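Local coordinates for enoyl-CoA hydratase carB homologue (PDB 5O34), which probably acts as a crotonase-family lyase in the biosynthesis of the antibiotic thienamycin, at residues A[81-95]-A[134-146]. Sequence-based numbering, arbitrary orientation.
Sequences MRELDADEKVRCVVL and TVAAISKPVIAAI
Lys140 threads its side chain into the turn that links helix 71-86 to strand 92-96, where its ammonium meets backbone carbonyls. NZ donates to Val90 O at 2.9 Å and, in the carbonyl plane, to Leu84 O at 3.1 Å, tying the last turn of the helix to the end of the turn that precedes strand 92-96. Beside it, Asp85 swings CG anti to its backbone N (chi1 -163°) and brings OD2 to the loop after helix 120-137. Ser139 OG takes the syn lone pair of OD2 at 2.7 Å, while Ser139 N reaches the same oxygen from above the carboxylate plane. Apolar packing is close where the end of helix 71-86 meets the loop after helix 120-137 and strand 142-146: Met81, its chain curled at chi2 and chi3, lays CE 3.5 Å from Ile138 CD1, crossing that side chain at about a right angle, and meets Val142 CG2 tip to tip. Toward solvent the contact thins, with Arg82 CG merely brushing Thr134 OG1 and Glu88 OE1 remaining 4.0 Å from Lys140 NZ. Strands 92-96 and 142-146 run parallel, Val93 N bonding to Pro141 O and Ile143 N to Val93 O, as neighbours in the mixed sheet of the crotonase fold. Val93, Leu95 and Val142 face the two helices; on the other face Val94 and Ile143 pack against helix 229-242, and strand 55-59 flanks 92-96 on its far edge.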
ATOM      1  N   MET A  81     -25.064  12.470   2.367  1.00 57.48           N
ATOM      2  CA  MET A  81     -24.106  12.088   1.327  1.00 56.86           C
ATOM      3  C   MET A  81     -24.820  11.731   0.033  1.00 59.63           C
ATOM      4  O   MET A  81     -24.368  12.137  -1.040  1.00 58.37           O
ATOM      5  CB  MET A  81     -23.187  10.938   1.786  1.00 59.31           C
ATOM      6  CG  MET A  81     -22.185  11.326   2.875  1.00 63.05           C
ATOM      7  SD  MET A  81     -21.331  12.922   2.689  1.00 67.52           S
ATOM      8  CE  MET A  81     -20.324  12.592   1.358  1.00 63.72           C
ATOM      9  N   ARG A  82     -25.968  11.026   0.139  1.00 58.47           N
ATOM     10  CA  ARG A  82     -26.782  10.663  -1.027  1.00 59.38           C
ATOM     11  C   ARG A  82     -27.525  11.862  -1.628  1.00 63.63           C
ATOM     12  O   ARG A  82     -27.623  11.958  -2.857  1.00 62.72           O
ATOM     13  CB  ARG A  82     -27.720   9.499  -0.721  1.00 61.70           C
ATOM     14  CG  ARG A  82     -26.998   8.147  -0.800  1.00 76.78           C
ATOM     15  CD  ARG A  82     -27.906   6.973  -0.488  1.00 91.25           C
ATOM     16  NE  ARG A  82     -28.649   7.170   0.759  1.00103.22           N
ATOM     17  CZ  ARG A  82     -28.791   6.254   1.710  1.00117.71           C
ATOM     18  NH1 ARG A  82     -28.230   5.055   1.577  1.00107.10           N
ATOM     19  NH2 ARG A  82     -29.482   6.530   2.808  1.00101.21           N
ATOM     20  N   GLU A  83     -27.982  12.805  -0.778  1.00 61.31           N
ATOM     21  CA  GLU A  83     -28.637  14.043  -1.224  1.00 61.78           C
ATOM     22  C   GLU A  83     -27.621  14.907  -1.981  1.00 65.00           C
ATOM     23  O   GLU A  83     -27.933  15.441  -3.050  1.00 64.46           O
ATOM     24  CB  GLU A  83     -29.214  14.825  -0.031  1.00 63.73           C
ATOM     25  CG  GLU A  83     -30.468  14.209   0.572  1.00 78.07           C
ATOM     26  CD  GLU A  83     -30.950  14.850   1.863  1.00107.74           C
ATOM     27  OE1 GLU A  83     -31.053  14.132   2.884  1.00 99.27           O
ATOM     28  OE2 GLU A  83     -31.252  16.066   1.849  1.00111.16           O
ATOM     29  N   LEU A  84     -26.386  14.991  -1.447  1.00 61.47           N
ATOM     30  CA  LEU A  84     -25.285  15.754  -2.046  1.00 61.09           C
ATOM     31  C   LEU A  84     -24.814  15.179  -3.386  1.00 64.69           C
ATOM     32  O   LEU A  84     -24.461  15.947  -4.278  1.00 63.58           O
ATOM     33  CB  LEU A  84     -24.112  15.926  -1.061  1.00 61.15           C
ATOM     34  CG  LEU A  84     -24.401  16.705   0.237  1.00 65.70           C
ATOM     35  CD1 LEU A  84     -23.188  16.733   1.139  1.00 65.72           C
ATOM     36  CD2 LEU A  84     -24.886  18.126  -0.041  1.00 67.33           C
ATOM     37  N   ASP A  85     -24.845  13.842  -3.548  1.00 63.34           N
ATOM     38  CA  ASP A  85     -24.470  13.212  -4.819  1.00 64.43           C
ATOM     39  C   ASP A  85     -25.523  13.475  -5.905  1.00 70.75           C
ATOM     40  O   ASP A  85     -25.181  13.530  -7.089  1.00 69.62           O
ATOM     41  CB  ASP A  85     -24.223  11.701  -4.658  1.00 66.25           C
ATOM     42  CG  ASP A  85     -23.451  11.074  -5.810  1.00 76.54           C
ATOM     43  OD1 ASP A  85     -23.765   9.917  -6.178  1.00 79.12           O
ATOM     44  OD2 ASP A  85     -22.534  11.741  -6.349  1.00 79.26           O
ATOM     45  N   ALA A  86     -26.796  13.656  -5.487  1.00 69.88           N
ATOM     46  CA  ALA A  86     -27.928  13.923  -6.375  1.00 70.30           C
ATOM     47  C   ALA A  86     -27.948  15.367  -6.902  1.00 74.71           C
ATOM     48  O   ALA A  86     -28.245  15.569  -8.078  1.00 74.86           O
ATOM     49  CB  ALA A  86     -29.236  13.592  -5.671  1.00 70.98           C
ATOM     50  N   ASP A  87     -27.626  16.361  -6.044  1.00 71.34           N
ATOM     51  CA  ASP A  87     -27.616  17.786  -6.399  1.00 71.06           C
ATOM     52  C   ASP A  87     -26.465  18.143  -7.351  1.00 76.42           C
ATOM     53  O   ASP A  87     -25.304  18.157  -6.935  1.00 75.58           O
ATOM     54  CB  ASP A  87     -27.582  18.657  -5.123  1.00 72.61           C
ATOM     55  CG  ASP A  87     -27.834  20.153  -5.301  1.00 85.82           C
ATOM     56  OD1 ASP A  87     -27.703  20.656  -6.443  1.00 86.86           O
ATOM     57  OD2 ASP A  87     -28.125  20.831  -4.286  1.00 91.74           O
ATOM     58  N   GLU A  88     -26.796  18.487  -8.618  1.00 74.75           N
ATOM     59  CA  GLU A  88     -25.790  18.833  -9.626  1.00 75.56           C
ATOM     60  C   GLU A  88     -25.139  20.218  -9.394  1.00 78.39           C
ATOM     61  O   GLU A  88     -24.092  20.506  -9.984  1.00 78.93           O
ATOM     62  CB  GLU A  88     -26.334  18.670 -11.063  1.00 77.64           C
ATOM     63  CG  GLU A  88     -25.285  18.675 -12.184  1.00 94.42           C
ATOM     64  CD  GLU A  88     -24.007  17.840 -12.087  1.00126.24           C
ATOM     65  OE1 GLU A  88     -23.626  17.397 -10.978  1.00129.79           O
ATOM     66  OE2 GLU A  88     -23.351  17.677 -13.141  1.00124.39           O
ATOM     67  N   LYS A  89     -25.692  21.033  -8.479  1.00 74.24           N
ATOM     68  CA  LYS A  89     -25.081  22.321  -8.138  1.00 73.88           C
ATOM     69  C   LYS A  89     -23.860  22.135  -7.195  1.00 75.75           C
ATOM     70  O   LYS A  89     -23.055  23.054  -7.053  1.00 74.95           O
ATOM     71  CB  LYS A  89     -26.118  23.302  -7.569  1.00 76.96           C
ATOM     72  CG  LYS A  89     -27.114  23.786  -8.620  1.00 93.37           C
ATOM     73  CD  LYS A  89     -28.148  24.732  -8.040  1.00102.85           C
ATOM     74  CE  LYS A  89     -29.095  25.232  -9.106  1.00114.57           C
ATOM     75  NZ  LYS A  89     -30.194  26.052  -8.534  1.00122.52           N
ATOM     76  N   VAL A  90     -23.712  20.923  -6.604  1.00 70.04           N
ATOM     77  CA  VAL A  90     -22.619  20.529  -5.708  1.00 68.68           C
ATOM     78  C   VAL A  90     -21.518  19.817  -6.518  1.00 69.88           C
ATOM     79  O   VAL A  90     -21.810  18.877  -7.267  1.00 69.75           O
ATOM     80  CB  VAL A  90     -23.141  19.642  -4.535  1.00 72.50           C
ATOM     81  CG1 VAL A  90     -21.999  19.129  -3.656  1.00 72.25           C
ATOM     82  CG2 VAL A  90     -24.169  20.390  -3.692  1.00 72.18           C
ATOM     83  N   ARG A  91     -20.265  20.274  -6.373  1.00 64.25           N
ATOM     84  CA  ARG A  91     -19.112  19.681  -7.054  1.00 63.25           C
ATOM     85  C   ARG A  91     -18.055  19.158  -6.074  1.00 64.85           C
ATOM     86  O   ARG A  91     -17.286  18.265  -6.432  1.00 64.75           O
ATOM     87  CB  ARG A  91     -18.520  20.627  -8.103  1.00 63.02           C
ATOM     88  CG  ARG A  91     -19.287  20.553  -9.426  1.00 69.31           C
ATOM     89  CD  ARG A  91     -18.787  21.506 -10.511  1.00 75.04           C
ATOM     90  NE  ARG A  91     -18.696  22.898 -10.064  1.00 83.00           N
ATOM     91  CZ  ARG A  91     -19.730  23.715  -9.879  1.00 98.83           C
ATOM     92  NH1 ARG A  91     -20.972  23.283 -10.074  1.00 90.56           N
ATOM     93  NH2 ARG A  91     -19.534  24.961  -9.478  1.00 87.61           N
ATOM     94  N   CYS A  92     -18.060  19.669  -4.827  1.00 59.66           N
ATOM     95  CA  CYS A  92     -17.161  19.234  -3.760  1.00 58.96           C
ATOM     96  C   CYS A  92     -17.839  19.319  -2.401  1.00 60.46           C
ATOM     97  O   CYS A  92     -18.631  20.229  -2.165  1.00 60.35           O
ATOM     98  CB  CYS A  92     -15.846  20.009  -3.776  1.00 59.64           C
ATOM     99  SG  CYS A  92     -14.487  19.182  -2.892  1.00 63.60           S
ATOM    100  N   VAL A  93     -17.510  18.368  -1.506  1.00 55.05           N
ATOM    101  CA  VAL A  93     -18.039  18.267  -0.137  1.00 53.79           C
ATOM    102  C   VAL A  93     -16.893  18.441   0.872  1.00 59.41           C
ATOM    103  O   VAL A  93     -15.818  17.873   0.677  1.00 59.74           O
ATOM    104  CB  VAL A  93     -18.756  16.909   0.095  1.00 56.25           C
ATOM    105  CG1 VAL A  93     -19.390  16.834   1.474  1.00 55.41           C
ATOM    106  CG2 VAL A  93     -19.783  16.614  -0.997  1.00 55.93           C
ATOM    107  N   VAL A  94     -17.130  19.214   1.953  1.00 56.33           N
ATOM    108  CA  VAL A  94     -16.171  19.420   3.031  1.00 55.68           C
ATOM    109  C   VAL A  94     -16.826  18.970   4.337  1.00 61.09           C
ATOM    110  O   VAL A  94     -17.813  19.568   4.766  1.00 60.44           O
ATOM    111  CB  VAL A  94     -15.627  20.882   3.119  1.00 59.06           C
ATOM    112  CG1 VAL A  94     -14.655  21.055   4.292  1.00 58.38           C
ATOM    113  CG2 VAL A  94     -14.963  21.306   1.815  1.00 58.89           C
ATOM    114  N   LEU A  95     -16.291  17.899   4.942  1.00 59.36           N
ATOM    115  CA  LEU A  95     -16.704  17.368   6.236  1.00 60.16           C
ATOM    116  C   LEU A  95     -15.817  18.042   7.266  1.00 66.13           C
ATOM    117  O   LEU A  95     -14.589  17.993   7.155  1.00 65.71           O
ATOM    118  CB  LEU A  95     -16.525  15.849   6.300  1.00 60.57           C
ATOM    119  CG  LEU A  95     -17.780  14.997   6.195  1.00 65.99           C
ATOM    120  CD1 LEU A  95     -17.418  13.523   6.237  1.00 65.82           C
ATOM    121  CD2 LEU A  95     -18.782  15.331   7.308  1.00 69.63           C
ATOM    122  N   THR A 134     -21.228   4.568   1.381  1.00 50.75           N
ATOM    123  CA  THR A 134     -21.789   5.723   0.656  1.00 50.67           C
ATOM    124  C   THR A 134     -20.727   6.846   0.518  1.00 53.74           C
ATOM    125  O   THR A 134     -20.485   7.296  -0.605  1.00 54.12           O
ATOM    126  CB  THR A 134     -23.164   6.181   1.225  1.00 64.28           C
ATOM    127  OG1 THR A 134     -23.776   7.089   0.312  1.00 68.23           O
ATOM    128  CG2 THR A 134     -23.061   6.869   2.570  1.00 66.93           C
ATOM    129  N   VAL A 135     -20.050   7.235   1.625  1.00 49.48           N
ATOM    130  CA  VAL A 135     -19.000   8.268   1.622  1.00 49.16           C
ATOM    131  C   VAL A 135     -17.939   7.962   0.539  1.00 53.60           C
ATOM    132  O   VAL A 135     -17.516   8.872  -0.172  1.00 53.62           O
ATOM    133  CB  VAL A 135     -18.367   8.468   3.030  1.00 52.73           C
ATOM    134  CG1 VAL A 135     -17.176   9.431   2.988  1.00 52.36           C
ATOM    135  CG2 VAL A 135     -19.408   8.965   4.030  1.00 52.29           C
ATOM    136  N   ALA A 136     -17.564   6.676   0.392  1.00 49.21           N
ATOM    137  CA  ALA A 136     -16.586   6.195  -0.585  1.00 48.57           C
ATOM    138  C   ALA A 136     -17.170   5.931  -1.985  1.00 52.48           C
ATOM    139  O   ALA A 136     -16.423   5.999  -2.965  1.00 50.71           O
ATOM    140  CB  ALA A 136     -15.910   4.938  -0.059  1.00 49.16           C
ATOM    141  N   ALA A 137     -18.488   5.636  -2.092  1.00 50.09           N
ATOM    142  CA  ALA A 137     -19.097   5.333  -3.402  1.00 50.20           C
ATOM    143  C   ALA A 137     -19.727   6.530  -4.147  1.00 54.65           C
ATOM    144  O   ALA A 137     -19.949   6.402  -5.352  1.00 54.92           O
ATOM    145  CB  ALA A 137     -20.108   4.202  -3.288  1.00 50.66           C
ATOM    146  N   ILE A 138     -19.996   7.674  -3.476  1.00 51.29           N
ATOM    147  CA  ILE A 138     -20.585   8.850  -4.156  1.00 51.91           C
ATOM    148  C   ILE A 138     -19.623   9.407  -5.225  1.00 57.82           C
ATOM    149  O   ILE A 138     -18.412   9.201  -5.122  1.00 58.56           O
ATOM    150  CB  ILE A 138     -21.138   9.965  -3.205  1.00 55.25           C
ATOM    151  CG1 ILE A 138     -20.038  10.627  -2.330  1.00 56.18           C
ATOM    152  CG2 ILE A 138     -22.309   9.456  -2.344  1.00 55.40           C
ATOM    153  CD1 ILE A 138     -20.282  12.151  -2.108  1.00 63.83           C
ATOM    154  N   SER A 139     -20.164  10.052  -6.271  1.00 54.16           N
ATOM    155  CA  SER A 139     -19.359  10.581  -7.374  1.00 54.03           C
ATOM    156  C   SER A 139     -18.606  11.893  -7.043  1.00 56.84           C
ATOM    157  O   SER A 139     -17.688  12.265  -7.778  1.00 55.51           O
ATOM    158  CB  SER A 139     -20.212  10.738  -8.631  1.00 58.20           C
ATOM    159  OG  SER A 139     -20.999  11.919  -8.584  1.00 68.38           O
ATOM    160  N   LYS A 140     -18.991  12.577  -5.949  1.00 53.16           N
ATOM    161  CA  LYS A 140     -18.393  13.846  -5.524  1.00 53.12           C
ATOM    162  C   LYS A 140     -17.193  13.647  -4.581  1.00 55.83           C
ATOM    163  O   LYS A 140     -17.312  12.876  -3.620  1.00 55.17           O
ATOM    164  CB  LYS A 140     -19.443  14.740  -4.804  1.00 55.72           C
ATOM    165  CG  LYS A 140     -20.855  14.764  -5.408  1.00 62.40           C
ATOM    166  CD  LYS A 140     -20.918  15.547  -6.715  1.00 67.08           C
ATOM    167  CE  LYS A 140     -22.222  15.337  -7.434  1.00 66.24           C
ATOM    168  NZ  LYS A 140     -23.197  16.389  -7.079  1.00 72.54           N
ATOM    169  N   PRO A 141     -16.073  14.396  -4.761  1.00 51.87           N
ATOM    170  CA  PRO A 141     -14.957  14.283  -3.810  1.00 51.24           C
ATOM    171  C   PRO A 141     -15.347  14.856  -2.456  1.00 54.66           C
ATOM    172  O   PRO A 141     -16.130  15.802  -2.379  1.00 54.18           O
ATOM    173  CB  PRO A 141     -13.841  15.122  -4.449  1.00 53.02           C
ATOM    174  CG  PRO A 141     -14.252  15.321  -5.839  1.00 57.86           C
ATOM    175  CD  PRO A 141     -15.749  15.360  -5.827  1.00 53.74           C
ATOM    176  N   VAL A 142     -14.817  14.255  -1.392  1.00 51.02           N
ATOM    177  CA  VAL A 142     -15.099  14.649  -0.016  1.00 50.68           C
ATOM    178  C   VAL A 142     -13.782  14.994   0.673  1.00 54.03           C
ATOM    179  O   VAL A 142     -12.844  14.199   0.641  1.00 53.70           O
ATOM    180  CB  VAL A 142     -15.886  13.545   0.753  1.00 54.46           C
ATOM    181  CG1 VAL A 142     -16.357  14.046   2.114  1.00 54.09           C
ATOM    182  CG2 VAL A 142     -17.069  13.029  -0.067  1.00 54.26           C
ATOM    183  N   ILE A 143     -13.723  16.175   1.306  1.00 50.49           N
ATOM    184  CA  ILE A 143     -12.556  16.645   2.051  1.00 49.92           C
ATOM    185  C   ILE A 143     -12.873  16.584   3.529  1.00 54.81           C
ATOM    186  O   ILE A 143     -13.860  17.161   3.943  1.00 56.19           O
ATOM    187  CB  ILE A 143     -12.126  18.083   1.640  1.00 52.43           C
ATOM    188  CG1 ILE A 143     -11.754  18.165   0.152  1.00 52.49           C
ATOM    189  CG2 ILE A 143     -10.988  18.617   2.537  1.00 52.58           C
ATOM    190  CD1 ILE A 143     -11.744  19.590  -0.390  1.00 57.74           C
ATOM    191  N   ALA A 144     -12.041  15.913   4.327  1.00 51.35           N
ATOM    192  CA  ALA A 144     -12.208  15.884   5.775  1.00 50.95           C
ATOM    193  C   ALA A 144     -11.237  16.922   6.369  1.00 54.55           C
ATOM    194  O   ALA A 144     -10.066  16.947   5.994  1.00 53.62           O
ATOM    195  CB  ALA A 144     -11.915  14.497   6.320  1.00 51.43           C
ATOM    196  N   ALA A 145     -11.750  17.826   7.221  1.00 52.13           N
ATOM    197  CA  ALA A 145     -10.961  18.882   7.869  1.00 52.12           C
ATOM    198  C   ALA A 145     -10.937  18.606   9.373  1.00 55.48           C
ATOM    199  O   ALA A 145     -11.961  18.697  10.049  1.00 53.74           O
ATOM    200  CB  ALA A 145     -11.549  20.247   7.561  1.00 52.94           C
ATOM    201  N   ILE A 146      -9.768  18.163   9.860  1.00 54.18           N
ATOM    202  CA  ILE A 146      -9.523  17.704  11.230  1.00 54.31           C
ATOM    203  C   ILE A 146      -8.715  18.744  12.046  1.00 63.78           C
ATOM    204  O   ILE A 146      -7.589  19.082  11.676  1.00 63.57           O
ATOM    205  CB  ILE A 146      -8.875  16.279  11.179  1.00 55.42           C
ATOM    206  CG1 ILE A 146      -9.646  15.353  10.193  1.00 54.02           C
ATOM    207  CG2 ILE A 146      -8.794  15.646  12.567  1.00 55.76           C
ATOM    208  CD1 ILE A 146      -8.986  13.989   9.806  1.00 53.46           C
TER